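PipY (PDB 5NM8) binds pyridoxal 5'-phosphate and is probably involved in keeping the cellular supply of this cofactor in balance. Local coordinates at residues Q20-S25 and A206-V211; D132-L137 and A175-Q180. All coordinates share one frame; numbering follows the deposited sequence.

Interaction 1: residues Q20-S25 and A206-V211; sequences QLIAVS and ATWIRV. With PLP (pyridoxal-5'-phosphate), chain C.
Ile22 and Trp208 meet inside the alpha/beta barrel of this fold-type III PLP protein, where the first strand, 20-24, pairs in parallel with the last, 208-211. Five backbone hydrogen bonds hold the pair in register, from Gln20 N to Thr207 O (2.8 Å) at one end to Val24 N on Val211 O (2.8 Å) at the other. Packing is tight where Ile22 CG1 lies 3.4 Å from Trp208 CE3, the two side chains crossing at about a right angle. Further along the same face, Arg210 runs beside Ile22 and then bends at chi3 (-36°), which turns its guanidinium edge to the cofactor: Arg210 NE donates to PLP N1 at 3.0 Å, nearly straight at 174°, and NH2 adds a weak bond. This donation is consistent with an unprotonated pyridine nitrogen, as in alanine racemase, where an arginine also faces it. Val24 touches the cofactor too, its CG1 3.7 Å from PLP C5A.

The solvent side is Gln20. Gln20 CB sits over the six-membered ring of Trp208 in a CH-pi contact, 3.9 Å from the centroid, and the chain extends alongside the indole until NE2 reaches a water, which in turn donates to Thr207 O. Replacing Trp208 by an alanine is likely to open a gap beside Ile22 and leave the Gln20 chain without the ring face it lies on. On the reverse face Leu21 CD1 packs on Ile209 and Val211, under helices 4-14 and 198-203, while strand 43-46 flanks 20-24 and strand 189-191 flanks 208-211, closing the barrel.

Interaction 2: residues D132-L137 and A175-Q180; sequences DLRAEL and AAELQQ
Leu178 reaches from helix 161-181 between Leu133 and Arg134 of helix 130-141, a helix-helix contact on the outer layer of the alpha/beta barrel. The two short segments run roughly parallel, their axes 10.9 Å apart and inclined by 23°, so side chains rather than backbones bridge the space. The branch at Leu178 CG parts its two methyls between different partners. CD1 of Leu178 meets CD2 of Leu133 at 3.8 Å, the side chains crossing at about a right angle. Leu178 CD2 approaches the aliphatic CG of Arg134, again across its chain, and also lies 3.9 Å from Leu137 CD2; Leu137 comes in obliquely and rests against the backbone O of Leu178 as well. Leu151 of strand 147-152 touches Leu178 from the barrel side, and Phe174 packs against Leu133 and Arg134.

Polar groups border this apolar patch on its solvent side. Arg134 bends at chi3 (-77°) and presents the edge of its guanidinium to Glu177, whose carboxylate plane is turned 48° from it. The salt bridge is long, with NH1 of Arg134 4.0 Å from OE1 of Glu177, and a water donates to that same OE1 of Glu177 at 2.7 Å.

Interactions 1 and 2 illustrate the two layers of one barrel: the strand pairing that closes the inner wall at the cofactor, and a helix pairing on the outside. Their centres lie 24 Å apart and their nearest atoms about 9 Å, so they do not touch. Along the chain, interaction 2 is nested in the loop closed by interaction 1, whose segments are 181 residues apart at their nearest ends. Interaction 1 supplies Arg210 to the PLP site, to which Asn47, Ser195, Gly212 and Thr213 add hydrogen bonds. Interaction 2 is away from this site, joining the helices that precede and follow strand 147-152.

Interaction 1: residues Q20-S25 and A206-V211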
loop_
_atom_site.group_PDB
_atom_site.type_symbol
_atom_site.label_atom_id
_atom_site.label_comp_id
_atom_site.label_asym_id
_atom_site.label_seq_id
_atom_site.Cartn_x
_atom_site.Cartn_y
_atom_site.Cartn_z
ATOM N N GLN A 20 7.423 -6.312 -5.822
ATOM C CA GLN A 20 8.017 -6.247 -4.483
ATOM C C GLN A 20 7.013 -6.662 -3.451
ATOM O O GLN A 20 5.792 -6.350 -3.541
ATOM C CB GLN A 20 8.567 -4.850 -4.211
ATOM C CG GLN A 20 9.659 -4.507 -5.242
ATOM C CD GLN A 20 10.239 -3.127 -5.059
ATOM O OE1 GLN A 20 11.086 -2.917 -4.184
ATOM N NE2 GLN A 20 9.743 -2.160 -5.841
ATOM N N LEU A 21 7.509 -7.357 -2.464
ATOM C CA LEU A 21 6.705 -7.864 -1.402
ATOM C C LEU A 21 6.701 -6.872 -0.246
ATOM O O LEU A 21 7.783 -6.427 0.184
ATOM C CB LEU A 21 7.316 -9.162 -0.926
ATOM C CG LEU A 21 6.815 -9.689 0.407
ATOM C CD1 LEU A 21 5.342 -9.988 0.255
ATOM C CD2 LEU A 21 7.610 -10.915 0.753
ATOM N N ILE A 22 5.522 -6.539 0.276
ATOM C CA ILE A 22 5.400 -5.813 1.564
ATOM C C ILE A 22 5.000 -6.859 2.608
ATOM O O ILE A 22 3.958 -7.532 2.465
ATOM C CB ILE A 22 4.334 -4.655 1.544
ATOM C CG1 ILE A 22 4.721 -3.559 0.551
ATOM C CG2 ILE A 22 4.146 -4.077 2.965
ATOM C CD1 ILE A 22 3.640 -2.604 0.120
ATOM N N ALA A 23 5.801 -7.008 3.646
ATOM C CA ALA A 23 5.514 -7.918 4.712
ATOM C C ALA A 23 4.573 -7.217 5.720
ATOM O O ALA A 23 4.930 -6.240 6.366
ATOM C CB ALA A 23 6.827 -8.393 5.375
ATOM N N VAL A 24 3.344 -7.680 5.836
ATOM C CA VAL A 24 2.344 -6.946 6.573
ATOM C C VAL A 24 2.422 -7.430 8.012
ATOM O O VAL A 24 1.951 -8.535 8.334
ATOM C CB VAL A 24 0.937 -7.155 5.961
ATOM C CG1 VAL A 24 -0.129 -6.511 6.837
ATOM C CG2 VAL A 24 0.896 -6.544 4.585
ATOM N N SER A 25 3.053 -6.627 8.870
ATOM C CA SER A 25 3.315 -6.967 10.270
ATOM C C SER A 25 2.255 -6.527 11.281
ATOM O O SER A 25 2.414 -6.734 12.499
ATOM C CB SER A 25 4.702 -6.416 10.689
ATOM O OG SER A 25 4.901 -5.127 10.151
ATOM N N ALA A 206 0.233 -6.531 -10.624
ATOM C CA ALA A 206 0.619 -5.957 -9.338
ATOM C C ALA A 206 2.118 -5.698 -9.312
ATOM O O ALA A 206 2.892 -6.504 -9.819
ATOM C CB ALA A 206 0.238 -6.915 -8.212
ATOM N N THR A 207 2.530 -4.586 -8.737
ATOM C CA THR A 207 3.930 -4.299 -8.520
ATOM C C THR A 207 4.309 -4.347 -7.033
ATOM O O THR A 207 5.506 -4.429 -6.704
ATOM C CB THR A 207 4.293 -2.933 -9.081
ATOM O OG1 THR A 207 3.538 -1.892 -8.418
ATOM C CG2 THR A 207 3.983 -2.908 -10.599
ATOM N N TRP A 208 3.314 -4.204 -6.155
ATOM C CA TRP A 208 3.455 -4.352 -4.695
ATOM C C TRP A 208 2.419 -5.338 -4.253
ATOM O O TRP A 208 1.235 -5.156 -4.588
ATOM C CB TRP A 208 3.268 -3.020 -3.928
ATOM C CG TRP A 208 4.314 -2.063 -4.170
ATOM C CD1 TRP A 208 4.312 -1.120 -5.118
ATOM C CD2 TRP A 208 5.575 -1.946 -3.485
ATOM N NE1 TRP A 208 5.498 -0.428 -5.101
ATOM C CE2 TRP A 208 6.285 -0.914 -4.097
ATOM C CE3 TRP A 208 6.159 -2.613 -2.436
ATOM C CZ2 TRP A 208 7.544 -0.495 -3.637
ATOM C CZ3 TRP A 208 7.416 -2.225 -1.984
ATOM C CH2 TRP A 208 8.094 -1.194 -2.588
ATOM N N ILE A 209 2.824 -6.408 -3.564
ATOM C CA ILE A 209 1.883 -7.271 -2.919
ATOM C C ILE A 209 2.014 -7.105 -1.427
ATOM O O ILE A 209 3.043 -6.634 -0.929
ATOM C CB ILE A 209 1.966 -8.761 -3.381
ATOM C CG1 ILE A 209 3.369 -9.356 -3.115
ATOM C CG2 ILE A 209 1.630 -8.880 -4.874
ATOM C CD1 ILE A 209 3.373 -10.896 -3.221
ATOM N N ARG A 210 0.977 -7.469 -0.698
ATOM C CA ARG A 210 0.881 -7.126 0.733
ATOM C C ARG A 210 0.510 -8.359 1.475
ATOM O O ARG A 210 -0.666 -8.709 1.566
ATOM C CB ARG A 210 -0.169 -5.994 0.965
ATOM C CG ARG A 210 0.138 -4.688 0.233
ATOM C CD ARG A 210 -0.938 -3.580 0.442
ATOM N NE ARG A 210 -2.268 -4.182 0.516
ATOM C CZ ARG A 210 -3.143 -4.308 -0.474
ATOM N NH1 ARG A 210 -2.951 -3.766 -1.648
ATOM N NH2 ARG A 210 -4.274 -4.913 -0.219
ATOM N N VAL A 211 1.515 -9.079 1.979
ATOM C CA VAL A 211 1.262 -10.379 2.543
ATOM C C VAL A 211 1.531 -10.406 4.032
ATOM O O VAL A 211 2.635 -10.080 4.487
ATOM C CB VAL A 211 2.108 -11.439 1.812
ATOM C CG1 VAL A 211 1.921 -12.768 2.422
ATOM C CG2 VAL A 211 1.711 -11.558 0.336
HETATM N N1 PLP C . -3.275 -5.304 3.088
HETATM C C2 PLP C . -4.188 -4.641 3.834
HETATM C C2A PLP C . -4.738 -3.304 3.412
HETATM C C3 PLP C . -4.679 -5.247 5.082
HETATM O O3 PLP C . -5.607 -4.617 5.838
HETATM C C4 PLP C . -4.131 -6.557 5.492
HETATM C C4A PLP C . -4.614 -7.196 6.745
HETATM C C5 PLP C . -3.127 -7.181 4.587
HETATM C C6 PLP C . -2.756 -6.500 3.438
HETATM C C5A PLP C . -2.544 -8.533 4.917
HETATM O O4P PLP C . -3.601 -9.509 4.812
HETATM P P PLP C . -3.251 -11.091 4.857
HETATM O O1P PLP C . -2.122 -11.236 3.850
HETATM O O2P PLP C . -4.535 -11.736 4.466
HETATM O O3P PLP C . -2.844 -11.402 6.298
HETATM O O HOH W 1 7.808 -2.964 -7.464
#

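Interaction 2: residues D132-L137 and A175-Q180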
loop_
_atom_site.group_PDB
_atom_site.type_symbol
_atom_site.label_atom_id
_atom_site.label_comp_id
_atom_site.label_asym_id
_atom_site.label_seq_id
_atom_site.Cartn_x
_atom_site.Cartn_y
_atom_site.Cartn_z
ATOM N N ASP A 132 -15.308 10.097 -9.251
ATOM C CA ASP A 132 -14.814 11.140 -8.334
ATOM C C ASP A 132 -13.334 11.276 -8.585
ATOM O O ASP A 132 -12.816 12.397 -8.639
ATOM C CB ASP A 132 -15.015 10.793 -6.859
ATOM C CG ASP A 132 -16.496 10.890 -6.364
ATOM O OD1 ASP A 132 -17.419 11.097 -7.188
ATOM O OD2 ASP A 132 -16.738 10.703 -5.115
ATOM N N LEU A 133 -12.640 10.140 -8.760
ATOM C CA LEU A 133 -11.189 10.184 -8.952
ATOM C C LEU A 133 -10.824 10.792 -10.307
ATOM O O LEU A 133 -9.962 11.647 -10.394
ATOM C CB LEU A 133 -10.572 8.790 -8.775
ATOM C CG LEU A 133 -9.101 8.690 -9.025
ATOM C CD1 LEU A 133 -8.358 9.743 -8.197
ATOM C CD2 LEU A 133 -8.642 7.300 -8.605
ATOM N N ARG A 134 -11.488 10.379 -11.353
ATOM C CA ARG A 134 -11.302 11.063 -12.647
ATOM C C ARG A 134 -11.493 12.589 -12.591
ATOM O O ARG A 134 -10.668 13.319 -13.134
ATOM C CB ARG A 134 -12.211 10.478 -13.712
ATOM C CG ARG A 134 -11.609 9.301 -14.429
ATOM C CD ARG A 134 -12.459 8.905 -15.631
ATOM N NE ARG A 134 -13.627 8.167 -15.159
ATOM C CZ ARG A 134 -13.826 6.847 -15.219
ATOM N NH1 ARG A 134 -12.953 6.014 -15.787
ATOM N NH2 ARG A 134 -14.958 6.353 -14.726
ATOM N N ALA A 135 -12.535 13.046 -11.898
ATOM C CA ALA A 135 -12.766 14.492 -11.641
ATOM C C ALA A 135 -11.626 15.240 -10.916
ATOM O O ALA A 135 -11.413 16.408 -11.186
ATOM C CB ALA A 135 -14.072 14.675 -10.864
ATOM N N GLU A 136 -10.912 14.586 -9.984
ATOM C CA GLU A 136 -9.893 15.248 -9.156
ATOM C C GLU A 136 -8.474 15.158 -9.675
ATOM O O GLU A 136 -7.559 15.691 -9.062
ATOM C CB GLU A 136 -9.860 14.676 -7.744
ATOM C CG GLU A 136 -11.198 14.470 -7.082
ATOM C CD GLU A 136 -11.833 15.697 -6.523
ATOM O OE1 GLU A 136 -11.414 16.829 -6.873
ATOM O OE2 GLU A 136 -12.779 15.498 -5.713
ATOM N N LEU A 137 -8.280 14.487 -10.796
ATOM C CA LEU A 137 -6.969 14.210 -11.310
ATOM C C LEU A 137 -6.163 15.445 -11.638
ATOM O O LEU A 137 -4.991 15.484 -11.284
ATOM C CB LEU A 137 -7.073 13.276 -12.543
ATOM C CG LEU A 137 -6.053 12.177 -12.605
ATOM C CD1 LEU A 137 -6.007 11.345 -11.347
ATOM C CD2 LEU A 137 -6.402 11.330 -13.817
ATOM N N ALA A 175 -5.979 2.130 -14.043
ATOM C CA ALA A 175 -4.742 2.878 -13.831
ATOM C C ALA A 175 -4.151 3.419 -15.132
ATOM O O ALA A 175 -3.634 4.557 -15.178
ATOM C CB ALA A 175 -3.703 2.017 -13.115
ATOM N N ALA A 176 -4.194 2.599 -16.163
ATOM C CA ALA A 176 -3.697 3.002 -17.504
ATOM C C ALA A 176 -4.503 4.158 -18.049
ATOM O O ALA A 176 -3.932 5.115 -18.587
ATOM C CB ALA A 176 -3.756 1.835 -18.481
ATOM N N GLU A 177 -5.818 4.063 -17.899
ATOM C CA GLU A 177 -6.723 5.154 -18.296
ATOM C C GLU A 177 -6.435 6.458 -17.553
ATOM O O GLU A 177 -6.409 7.519 -18.166
ATOM C CB GLU A 177 -8.189 4.753 -18.089
ATOM C CG GLU A 177 -8.660 3.646 -19.051
ATOM C CD GLU A 177 -10.066 3.068 -18.746
ATOM O OE1 GLU A 177 -10.649 3.359 -17.678
ATOM O OE2 GLU A 177 -10.607 2.311 -19.592
ATOM N N LEU A 178 -6.210 6.395 -16.243
ATOM C CA LEU A 178 -5.824 7.576 -15.497
ATOM C C LEU A 178 -4.464 8.086 -15.941
ATOM O O LEU A 178 -4.289 9.298 -16.066
ATOM C CB LEU A 178 -5.795 7.346 -13.987
ATOM C CG LEU A 178 -7.076 6.899 -13.307
ATOM C CD1 LEU A 178 -6.800 6.528 -11.849
ATOM C CD2 LEU A 178 -8.180 7.932 -13.390
ATOM N N GLN A 179 -3.508 7.184 -16.194
ATOM C CA GLN A 179 -2.156 7.633 -16.584
ATOM C C GLN A 179 -2.184 8.491 -17.851
ATOM O O GLN A 179 -1.442 9.457 -17.947
ATOM C CB GLN A 179 -1.179 6.447 -16.794
ATOM C CG GLN A 179 0.285 6.857 -17.135
ATOM C CD GLN A 179 0.972 7.691 -16.059
ATOM O OE1 GLN A 179 1.771 7.151 -15.278
ATOM N NE2 GLN A 179 0.675 9.043 -16.005
ATOM N N GLN A 180 -3.037 8.098 -18.796
ATOM C CA GLN A 180 -3.265 8.800 -20.063
ATOM C C GLN A 180 -3.913 10.171 -19.851
ATOM O O GLN A 180 -3.592 11.115 -20.551
ATOM C CB GLN A 180 -4.171 7.948 -20.938
ATOM C CG GLN A 180 -4.357 8.433 -22.371
ATOM C CD GLN A 180 -4.982 7.364 -23.278
ATOM O OE1 GLN A 180 -5.003 6.167 -22.943
ATOM N NE2 GLN A 180 -5.500 7.795 -24.427
HETATM O O HOH W 2 -11.053 5.957 -17.316
#